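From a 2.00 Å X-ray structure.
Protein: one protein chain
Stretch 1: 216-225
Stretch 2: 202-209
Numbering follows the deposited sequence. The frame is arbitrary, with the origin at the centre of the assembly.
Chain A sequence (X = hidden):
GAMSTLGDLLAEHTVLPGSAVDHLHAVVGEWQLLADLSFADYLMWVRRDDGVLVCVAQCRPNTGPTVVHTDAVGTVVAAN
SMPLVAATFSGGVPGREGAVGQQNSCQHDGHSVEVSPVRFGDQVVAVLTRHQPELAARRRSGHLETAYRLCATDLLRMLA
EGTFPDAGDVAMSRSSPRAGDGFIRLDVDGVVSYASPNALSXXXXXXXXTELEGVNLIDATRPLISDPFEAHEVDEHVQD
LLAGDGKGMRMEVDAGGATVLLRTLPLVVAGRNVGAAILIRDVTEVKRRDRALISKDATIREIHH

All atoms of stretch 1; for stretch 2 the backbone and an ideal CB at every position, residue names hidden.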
ATOM      1  N   ASN A 216     -11.641  24.449  -6.271  1.00 38.03           N
ATOM      2  CA  ASN A 216     -12.551  23.501  -6.818  1.00 37.06           C
ATOM      3  C   ASN A 216     -11.747  22.427  -7.584  1.00 34.50           C
ATOM      4  O   ASN A 216     -10.927  22.750  -8.426  1.00 33.16           O
ATOM      5  CB  ASN A 216     -13.577  24.211  -7.731  1.00 37.26           C
ATOM      6  CG  ASN A 216     -14.545  23.247  -8.324  1.00 41.37           C
ATOM      7  OD1 ASN A 216     -14.231  22.604  -9.319  1.00 43.25           O
ATOM      8  ND2 ASN A 216     -15.706  23.051  -7.656  1.00 43.26           N
ATOM      9  N   LEU A 217     -11.943  21.171  -7.210  1.00 32.70           N
ATOM     10  CA  LEU A 217     -11.121  20.060  -7.747  1.00 33.38           C
ATOM     11  C   LEU A 217     -11.234  19.930  -9.263  1.00 33.07           C
ATOM     12  O   LEU A 217     -10.214  19.953  -9.987  1.00 31.26           O
ATOM     13  CB  LEU A 217     -11.485  18.730  -7.069  1.00 31.63           C
ATOM     14  CG  LEU A 217     -10.604  17.581  -7.620  1.00 34.69           C
ATOM     15  CD1 LEU A 217      -9.184  17.640  -7.124  1.00 32.00           C
ATOM     16  CD2 LEU A 217     -11.197  16.309  -7.242  1.00 38.08           C
ATOM     17  N   ILE A 218     -12.482  19.843  -9.764  1.00 32.50           N
ATOM     18  CA  ILE A 218     -12.690  19.844 -11.224  1.00 33.27           C
ATOM     19  C   ILE A 218     -11.992  20.990 -11.963  1.00 33.07           C
ATOM     20  O   ILE A 218     -11.335  20.756 -12.973  1.00 34.47           O
ATOM     21  CB  ILE A 218     -14.154  19.789 -11.568  1.00 32.78           C
ATOM     22  CG1 ILE A 218     -14.692  18.444 -11.106  1.00 35.01           C
ATOM     23  CG2 ILE A 218     -14.377  20.043 -13.076  1.00 36.76           C
ATOM     24  CD1 ILE A 218     -13.760  17.209 -11.578  1.00 36.90           C
ATOM     25  N   ASP A 219     -12.077  22.221 -11.440  1.00 35.54           N
ATOM     26  CA  ASP A 219     -11.406  23.360 -12.102  1.00 36.38           C
ATOM     27  C   ASP A 219      -9.868  23.258 -12.192  1.00 36.15           C
ATOM     28  O   ASP A 219      -9.269  23.720 -13.150  1.00 35.93           O
ATOM     29  CB  ASP A 219     -11.806  24.666 -11.442  1.00 37.67           C
ATOM     30  CG  ASP A 219     -13.294  24.979 -11.655  1.00 43.00           C
ATOM     31  OD1 ASP A 219     -13.913  24.375 -12.602  1.00 44.51           O
ATOM     32  OD2 ASP A 219     -13.830  25.806 -10.862  1.00 43.49           O
ATOM     33  N   ALA A 220      -9.244  22.710 -11.143  1.00 36.12           N
ATOM     34  CA  ALA A 220      -7.828  22.382 -11.117  1.00 34.50           C
ATOM     35  C   ALA A 220      -7.498  21.196 -12.038  1.00 34.29           C
ATOM     36  O   ALA A 220      -6.409  21.132 -12.629  1.00 34.52           O
ATOM     37  CB  ALA A 220      -7.441  22.017  -9.703  1.00 35.30           C
ATOM     38  N   THR A 221      -8.404  20.237 -12.130  1.00 31.91           N
ATOM     39  CA  THR A 221      -8.073  18.948 -12.755  1.00 31.22           C
ATOM     40  C   THR A 221      -8.375  18.942 -14.249  1.00 32.71           C
ATOM     41  O   THR A 221      -7.551  18.493 -15.073  1.00 32.66           O
ATOM     42  CB  THR A 221      -8.825  17.805 -12.059  1.00 29.74           C
ATOM     43  OG1 THR A 221      -8.464  17.833 -10.679  1.00 32.05           O
ATOM     44  CG2 THR A 221      -8.397  16.438 -12.627  1.00 32.53           C
ATOM     45  N   ARG A 222      -9.569  19.444 -14.602  1.00 32.43           N
ATOM     46  CA  ARG A 222      -9.998  19.400 -15.999  1.00 33.05           C
ATOM     47  C   ARG A 222      -8.944  19.866 -17.024  1.00 33.16           C
ATOM     48  O   ARG A 222      -8.703  19.132 -17.974  1.00 32.24           O
ATOM     49  CB  ARG A 222     -11.367  20.071 -16.201  1.00 33.72           C
ATOM     50  CG  ARG A 222     -12.022  19.642 -17.506  1.00 35.41           C
ATOM     51  CD  ARG A 222     -13.373  20.290 -17.704  1.00 32.78           C
ATOM     52  NE  ARG A 222     -13.709  20.015 -19.098  1.00 36.69           N
ATOM     53  CZ  ARG A 222     -14.860  19.525 -19.507  1.00 40.80           C
ATOM     54  NH1 ARG A 222     -15.863  19.289 -18.643  1.00 41.83           N
ATOM     55  NH2 ARG A 222     -15.017  19.295 -20.789  1.00 38.38           N
ATOM     56  N   PRO A 223      -8.329  21.061 -16.848  1.00 32.88           N
ATOM     57  CA  PRO A 223      -7.368  21.517 -17.857  1.00 34.37           C
ATOM     58  C   PRO A 223      -6.137  20.597 -17.994  1.00 34.13           C
ATOM     59  O   PRO A 223      -5.450  20.695 -18.968  1.00 33.42           O
ATOM     60  CB  PRO A 223      -6.916  22.905 -17.352  1.00 35.16           C
ATOM     61  CG  PRO A 223      -8.014  23.385 -16.466  1.00 36.33           C
ATOM     62  CD  PRO A 223      -8.569  22.080 -15.823  1.00 32.40           C
ATOM     63  N   LEU A 224      -5.908  19.661 -17.070  1.00 32.36           N
ATOM     64  CA  LEU A 224      -4.632  18.913 -17.089  1.00 32.48           C
ATOM     65  C   LEU A 224      -4.785  17.700 -17.895  1.00 32.66           C
ATOM     66  O   LEU A 224      -3.790  17.210 -18.437  1.00 32.98           O
ATOM     67  CB  LEU A 224      -4.155  18.507 -15.661  1.00 30.59           C
ATOM     68  CG  LEU A 224      -3.999  19.699 -14.691  1.00 32.12           C
ATOM     69  CD1 LEU A 224      -3.709  19.179 -13.304  1.00 34.19           C
ATOM     70  CD2 LEU A 224      -2.923  20.682 -15.153  1.00 37.71           C
ATOM     71  N   ILE A 225      -6.029  17.194 -17.963  1.00 31.42           N
ATOM     72  CA  ILE A 225      -6.330  15.906 -18.565  1.00 32.08           C
ATOM     73  C   ILE A 225      -6.130  15.969 -20.063  1.00 34.00           C
ATOM     74  O   ILE A 225      -6.616  16.895 -20.713  1.00 34.82           O
ATOM     75  CB  ILE A 225      -7.736  15.431 -18.210  1.00 31.42           C
ATOM     76  CG1 ILE A 225      -7.767  15.071 -16.720  1.00 33.90           C
ATOM     77  CG2 ILE A 225      -8.165  14.172 -19.068  1.00 31.39           C
ATOM     78  CD1 ILE A 225      -9.187  14.912 -16.193  1.00 33.85           C
ATOM     79  N   UNK A 202       1.422  14.105  -7.197  1.00 23.31           N
ATOM     80  CA  UNK A 202       0.835  13.602  -8.388  1.00 25.51           C
ATOM     81  C   UNK A 202       0.278  14.745  -9.241  1.00 25.78           C
ATOM     82  O   UNK A 202       0.502  14.780 -10.452  1.00 24.86           O
ATOM     83  CB  UNK A 202      -0.258  12.588  -8.044  1.00 25.51           C
ATOM     84  N   UNK A 203      -0.460  15.675  -8.634  1.00 25.62           N
ATOM     85  CA  UNK A 203      -0.997  16.827  -9.449  1.00 25.86           C
ATOM     86  C   UNK A 203       0.123  17.670 -10.059  1.00 27.03           C
ATOM     87  O   UNK A 203      -0.053  18.202 -11.159  1.00 26.19           O
ATOM     88  CB  UNK A 203      -1.880  17.729  -8.585  1.00 25.86           C
ATOM     89  N   UNK A 204       1.259  17.827  -9.366  1.00 27.31           N
ATOM     90  CA  UNK A 204       2.408  18.533 -10.009  1.00 28.57           C
ATOM     91  C   UNK A 204       2.952  17.789 -11.234  1.00 28.82           C
ATOM     92  O   UNK A 204       3.228  18.401 -12.281  1.00 30.18           O
ATOM     93  CB  UNK A 204       3.541  18.719  -8.997  1.00 28.57           C
ATOM     94  N   UNK A 205       3.083  16.478 -11.131  1.00 26.59           N
ATOM     95  CA  UNK A 205       3.570  15.703 -12.277  1.00 26.15           C
ATOM     96  C   UNK A 205       2.576  15.866 -13.405  1.00 28.87           C
ATOM     97  O   UNK A 205       2.971  15.842 -14.575  1.00 26.33           O
ATOM     98  CB  UNK A 205       3.761  14.227 -11.924  1.00 26.15           C
ATOM     99  N   UNK A 206       1.266  15.956 -13.052  1.00 27.36           N
ATOM    100  CA  UNK A 206       0.201  16.118 -14.063  1.00 28.70           C
ATOM    101  C   UNK A 206       0.168  17.529 -14.712  1.00 29.98           C
ATOM    102  O   UNK A 206      -0.596  17.762 -15.657  1.00 31.44           O
ATOM    103  CB  UNK A 206      -1.155  15.831 -13.415  1.00 28.70           C
ATOM    104  N   UNK A 207       0.926  18.466 -14.147  1.00 30.61           N
ATOM    105  CA  UNK A 207       1.046  19.829 -14.662  1.00 31.42           C
ATOM    106  C   UNK A 207       0.458  20.912 -13.779  1.00 33.65           C
ATOM    107  O   UNK A 207       0.359  22.033 -14.208  1.00 35.18           O
ATOM    108  CB  UNK A 207       0.376  19.906 -16.035  1.00 31.42           C
ATOM    109  N   UNK A 208      -0.025  20.592 -12.582  1.00 34.22           N
ATOM    110  CA  UNK A 208      -0.617  21.654 -11.680  1.00 36.38           C
ATOM    111  C   UNK A 208       0.504  22.566 -11.198  1.00 38.12           C
ATOM    112  O   UNK A 208       1.467  22.072 -10.651  1.00 38.22           O
ATOM    113  CB  UNK A 208      -1.342  21.040 -10.481  1.00 36.38           C
ATOM    114  N   UNK A 209       0.399  23.871 -11.449  1.00 41.29           N
ATOM    115  CA  UNK A 209       1.425  24.830 -10.988  1.00 44.93           C
ATOM    116  C   UNK A 209       0.850  25.644  -9.825  1.00 46.70           C
ATOM    117  O   UNK A 209       1.483  26.554  -9.326  1.00 47.68           O
ATOM    118  CB  UNK A 209       1.872  25.753 -12.124  1.00 44.93           C
TER

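Stretch 2 begins as a helix, breaks at a turn and passes stretch 1 on its way out, so its positions differ sharply in what they meet. At position 202 the ideal CB has nothing of stretch 1 within 5.5 Å, and the contact places no demand on the side chain; the residue is Ala-202, whose carbonyl O accepts from N of position 206.

Position 203 is more telling. Its CA-to-CB bond runs sideways to stretch 1, and the ideal CB lies 5.3 Å from Leu-224 CD1, so a short side chain would leave space unfilled. Beyond Leu-224 CD1 lie the CD1 methyl of Leu-217 and, at similar depth, the hydroxyl of Thr-221, which already donates to the carbonyl of its own helix (Thr-221 OG1 to Leu-217 O, 2.8 Å) and can still accept. A long side chain with an apolar body would suit, and a polar tip able to donate would gain most. The residue is Tyr-203. Its hydroxyl donates to Thr-221, with 2.6 Å between Tyr-203 OH and Thr-221 OG1, and OG1 lies at the ring edge, near the ring plane. The hydroxyl of Thr-221 thus relays a chain of hydrogen bonds from the tyrosine to the helix backbone. Leu-217 CD1 packs 3.9 Å from Tyr-203 CZ, and Leu-224 CD1 4.0 Å from Tyr-203 CD2.

Position 204 points away from stretch 1 and position 205 is out of its reach, so neither is constrained here, and polar or charged side chains are as acceptable as any. They are His-204 and Arg-205, both with hydrogen-bonding partners elsewhere in the structure.

At position 206 the CA-to-CB bond points toward stretch 1, with the ideal CB 4.2 Å from Leu-224 CD1. That methyl offers no polar partner, so an apolar side chain is favoured; leucine, isoleucine or methionine would be reasonable. Met-206 is found, its CB 4.2 Å from Leu-224 CD1. Its backbone also takes part: Met-206 O lies 3.6 Å from Leu-224 CB, and the O of one water lies 2.7 Å from Met-206 O and 3.1 Å from Leu-224 O and donates to both, bridging the two stretches beside the apolar contact.

Position 207 has a phi of 113°, and an ideal CB would be jammed against the preceding carbonyl O, which by itself calls for glycine. That CB would also sit only 3.5 Å from Leu-224 CD2. Gly-207 closes the helix in a Schellman motif, and Leu-224 CD2 packs against the bare backbone here, 3.7 Å from Gly-207 C.

Position 208 starts sideways, its ideal CB 4.1 Å from Leu-224 CD1, with the methyl of Ala-220 within range of a longer branch. A medium-sized aliphatic residue fits, leucine or isoleucine among them. Leu-208 packs its CB 4.2 Å from Leu-224 CD1 and carries CD1 to 4.2 Å from Ala-220 CB.

Position 209 meets nothing of stretch 1 and could hold many residues; it is Thr-209.

Stretch 2, residues 202-209: AYHRMGLT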
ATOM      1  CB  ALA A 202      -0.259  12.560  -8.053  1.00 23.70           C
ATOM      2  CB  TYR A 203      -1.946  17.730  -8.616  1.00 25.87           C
ATOM      3  CG  TYR A 203      -3.395  17.256  -8.734  1.00 26.75           C
ATOM      4  CD1 TYR A 203      -3.857  16.097  -8.046  1.00 26.18           C
ATOM      5  CD2 TYR A 203      -4.272  17.903  -9.582  1.00 30.29           C
ATOM      6  CE1 TYR A 203      -5.175  15.621  -8.214  1.00 29.49           C
ATOM      7  CE2 TYR A 203      -5.608  17.419  -9.767  1.00 29.51           C
ATOM      8  CZ  TYR A 203      -6.044  16.320  -9.090  1.00 31.01           C
ATOM      9  OH  TYR A 203      -7.341  15.893  -9.293  1.00 31.40           O
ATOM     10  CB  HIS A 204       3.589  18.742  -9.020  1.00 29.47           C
ATOM     11  CG  HIS A 204       3.289  19.688  -7.932  1.00 32.04           C
ATOM     12  ND1 HIS A 204       3.925  19.639  -6.713  1.00 38.21           N
ATOM     13  CD2 HIS A 204       2.403  20.718  -7.863  1.00 40.46           C
ATOM     14  CE1 HIS A 204       3.423  20.577  -5.924  1.00 40.75           C
ATOM     15  NE2 HIS A 204       2.499  21.250  -6.605  1.00 40.67           N
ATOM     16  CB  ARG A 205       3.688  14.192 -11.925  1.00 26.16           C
ATOM     17  CG  ARG A 205       4.798  13.854 -10.895  1.00 27.54           C
ATOM     18  CD  ARG A 205       6.185  14.626 -11.349  1.00 29.33           C
ATOM     19  NE  ARG A 205       6.497  15.090 -10.078  1.00 43.86           N
ATOM     20  CZ  ARG A 205       6.507  16.275  -9.553  1.00 31.53           C
ATOM     21  NH1 ARG A 205       6.777  17.463 -10.154  1.00 32.90           N
ATOM     22  NH2 ARG A 205       6.541  16.143  -8.303  1.00 36.58           N
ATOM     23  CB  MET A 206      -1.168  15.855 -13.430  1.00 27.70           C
ATOM     24  CG  MET A 206      -1.568  14.397 -13.150  1.00 28.57           C
ATOM     25  SD  MET A 206      -2.921  14.397 -11.897  1.00 37.53           S
ATOM     26  CE  MET A 206      -4.228  14.396 -13.086  1.00 39.37           C
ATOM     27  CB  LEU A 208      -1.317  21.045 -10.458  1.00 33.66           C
ATOM     28  CG  LEU A 208      -2.117  22.010  -9.560  1.00 36.28           C
ATOM     29  CD1 LEU A 208      -3.287  22.568 -10.343  1.00 35.59           C
ATOM     30  CD2 LEU A 208      -2.569  21.401  -8.223  1.00 33.31           C
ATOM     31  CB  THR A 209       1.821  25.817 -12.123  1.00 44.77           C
ATOM     32  OG1 THR A 209       0.679  26.595 -12.488  1.00 46.62           O
ATOM     33  CG2 THR A 209       2.247  25.067 -13.365  1.00 45.45           C
TER
HETATM   34  O   HOH W   1      -1.137  18.822 -18.070  1.00 40.36           O
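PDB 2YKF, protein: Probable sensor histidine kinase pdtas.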